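Local coordinates for hypothetical protein SIFV0014 (Sulfolobus islandicus filamentous virus, PDB 2H36), which is of unknown function, but probably belongs with the AcrID1-type anti-CRISPR proteins that archaeal viruses use against host immunity, at residues S36-F42 with I101-W107. Numbering follows the deposited sequence.
Sequences SEFKIKF and IYEVQGW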
# COMPACT_ATOMS: atom_id res chain seq x y z
N SER A 36 10.63 7.64 -11.90
CA SER A 36 11.84 6.86 -11.61
C SER A 36 11.95 6.53 -10.13
O SER A 36 12.46 5.47 -9.77
CB SER A 36 13.10 7.56 -12.10
OG SER A 36 13.26 8.78 -11.42
N GLU A 37 11.39 7.42 -9.29
CA GLU A 37 11.37 7.18 -7.84
C GLU A 37 10.55 8.20 -7.06
O GLU A 37 10.53 9.39 -7.38
CB GLU A 37 12.75 7.22 -7.18
CG GLU A 37 13.39 8.59 -7.14
CD GLU A 37 14.83 8.55 -6.71
OE1 GLU A 37 15.15 7.82 -5.74
OE2 GLU A 37 15.65 9.25 -7.33
N PHE A 38 9.88 7.71 -6.03
CA PHE A 38 9.10 8.56 -5.17
C PHE A 38 9.38 8.13 -3.75
O PHE A 38 9.82 7.01 -3.51
CB PHE A 38 7.60 8.41 -5.46
CG PHE A 38 7.04 7.09 -5.02
CD1 PHE A 38 6.54 6.92 -3.73
CD2 PHE A 38 7.02 6.00 -5.88
CE1 PHE A 38 6.05 5.69 -3.30
CE2 PHE A 38 6.53 4.77 -5.47
CZ PHE A 38 6.05 4.61 -4.18
N LYS A 39 9.01 9.01 -2.80
CA LYS A 39 9.13 8.69 -1.38
C LYS A 39 8.03 9.45 -0.67
O LYS A 39 7.96 10.68 -0.81
CB LYS A 39 10.46 9.10 -0.76
CG LYS A 39 10.55 8.93 0.74
CD LYS A 39 11.77 9.65 1.29
CE LYS A 39 11.90 9.43 2.79
NZ LYS A 39 13.01 10.23 3.42
N ILE A 40 7.25 8.74 0.16
CA ILE A 40 6.18 9.40 0.93
C ILE A 40 6.37 9.12 2.41
O ILE A 40 6.38 7.95 2.82
CB ILE A 40 4.77 8.92 0.64
CG1 ILE A 40 4.46 8.99 -0.85
CG2 ILE A 40 3.76 9.72 1.45
CD1 ILE A 40 3.18 8.20 -1.27
N LYS A 41 6.52 10.18 3.20
CA LYS A 41 6.66 10.04 4.66
C LYS A 41 5.42 10.51 5.40
O LYS A 41 4.87 11.57 5.11
CB LYS A 41 7.84 10.85 5.17
CG LYS A 41 9.13 10.11 5.35
CD LYS A 41 9.84 10.75 6.54
CE LYS A 41 11.35 10.74 6.42
NZ LYS A 41 11.87 11.90 7.22
N PHE A 42 4.98 9.72 6.39
CA PHE A 42 3.77 10.04 7.14
C PHE A 42 4.00 10.46 8.59
O PHE A 42 4.48 9.67 9.39
CB PHE A 42 2.82 8.84 7.17
CG PHE A 42 2.29 8.44 5.81
CD1 PHE A 42 2.90 7.41 5.09
CD2 PHE A 42 1.18 9.07 5.26
CE1 PHE A 42 2.42 7.03 3.84
CE2 PHE A 42 0.68 8.69 4.02
CZ PHE A 42 1.31 7.67 3.30
N ILE A 101 1.56 2.32 8.48
CA ILE A 101 2.64 2.71 7.57
C ILE A 101 3.18 4.08 7.92
O ILE A 101 2.44 5.07 7.93
CB ILE A 101 2.14 2.76 6.11
CG1 ILE A 101 1.61 1.38 5.69
CG2 ILE A 101 3.26 3.25 5.16
CD1 ILE A 101 0.65 1.43 4.52
N TYR A 102 4.48 4.15 8.19
CA TYR A 102 5.14 5.42 8.40
C TYR A 102 5.83 5.93 7.13
O TYR A 102 6.04 7.14 6.99
CB TYR A 102 6.12 5.33 9.55
CG TYR A 102 5.44 5.29 10.89
CD1 TYR A 102 4.97 4.09 11.44
CD2 TYR A 102 5.27 6.47 11.63
CE1 TYR A 102 4.34 4.06 12.68
CE2 TYR A 102 4.65 6.45 12.87
CZ TYR A 102 4.19 5.24 13.40
OH TYR A 102 3.58 5.23 14.63
N GLU A 103 6.14 5.03 6.21
CA GLU A 103 6.90 5.41 5.02
C GLU A 103 6.93 4.51 3.78
O GLU A 103 7.23 3.32 3.87
CB GLU A 103 8.39 5.48 5.37
CG GLU A 103 9.27 6.00 4.24
CD GLU A 103 10.70 6.29 4.67
OE1 GLU A 103 10.93 6.67 5.85
OE2 GLU A 103 11.61 6.15 3.81
N VAL A 104 6.60 5.10 2.63
CA VAL A 104 6.61 4.33 1.39
C VAL A 104 7.64 4.93 0.45
O VAL A 104 7.78 6.16 0.33
CB VAL A 104 5.24 4.31 0.66
CG1 VAL A 104 5.27 3.25 -0.46
CG2 VAL A 104 4.10 4.03 1.61
N GLN A 105 8.34 4.05 -0.25
CA GLN A 105 9.40 4.44 -1.12
C GLN A 105 9.32 3.55 -2.34
O GLN A 105 8.98 2.36 -2.23
CB GLN A 105 10.69 4.18 -0.39
CG GLN A 105 11.87 4.94 -0.88
CD GLN A 105 12.90 5.03 0.20
OE1 GLN A 105 12.99 4.14 1.06
NE2 GLN A 105 13.67 6.10 0.20
N GLY A 106 9.63 4.11 -3.50
CA GLY A 106 9.67 3.35 -4.74
C GLY A 106 10.88 3.71 -5.56
O GLY A 106 11.35 4.85 -5.52
N TRP A 107 11.41 2.74 -6.29
CA TRP A 107 12.53 2.98 -7.21
C TRP A 107 12.72 1.77 -8.14
O TRP A 107 12.13 0.70 -7.91
CB TRP A 107 13.83 3.36 -6.46
CG TRP A 107 14.43 2.26 -5.63
CD1 TRP A 107 15.48 1.46 -5.96
CD2 TRP A 107 14.01 1.85 -4.31
NE1 TRP A 107 15.74 0.57 -4.95
CE2 TRP A 107 14.87 0.79 -3.92
CE3 TRP A 107 12.99 2.26 -3.43
CZ2 TRP A 107 14.73 0.13 -2.69
CZ3 TRP A 107 12.86 1.61 -2.20
CH2 TRP A 107 13.73 0.55 -1.85
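Ile-40 O takes the amide of Val-104, with Val-104 N at 2.9 Å and lying in the carbonyl plane, and also receives a CA-H...O contact from Glu-103 CA. Ile-40 N returns a bond to Val-104 O, closing the central hydrogen-bonded pair of two antiparallel strands, 37-42 and 98-109. Phe-38 and Gly-106 form another such pair, in which Phe-38 N to Gly-106 O, at 3.3 Å, is the more bent bond; Phe-42 N reaches Tyr-102 O beyond.

On the face that carries Phe-38, Ile-40 and Val-104, Phe-38 folds its ring across the neighbouring strand: CG sits between backbone N and carbonyl carbon (chi1 71°), which carries one ring face over Gly-106, whose N lies 3.6 Å above the ring centre. Glycine suits this place because it has no side chain to keep the ring off the backbone. Branched Val-104 offers each phenylalanine a methyl: CG1 meets the edge of Phe-38 at CE1, 3.8 Å away, and CG2 that of Phe-42 at CE1, which Ile-101 CG2 also touches. Phe-38 and Ile-40 continue onto Leu-30 of helix 19-30.

On the face of Lys-39, Lys-41 and Glu-103, the long methylene chain of Lys-39 lets it pass across Glu-103, its CE 3.4 Å from Glu-103 OE2. Lys-39 NZ stays 4.3 Å from that oxygen, beyond a salt bridge, and Lys-41 runs alongside the carboxylate. Tyr-102 and Glu-103 form a classic beta bulge against Thr-91 of strand 85-94. The strand pair is thus apolar toward helix 19-30 and largely polar on the lysine-bearing face, where both lysines would tend to favour ionised Glu-103.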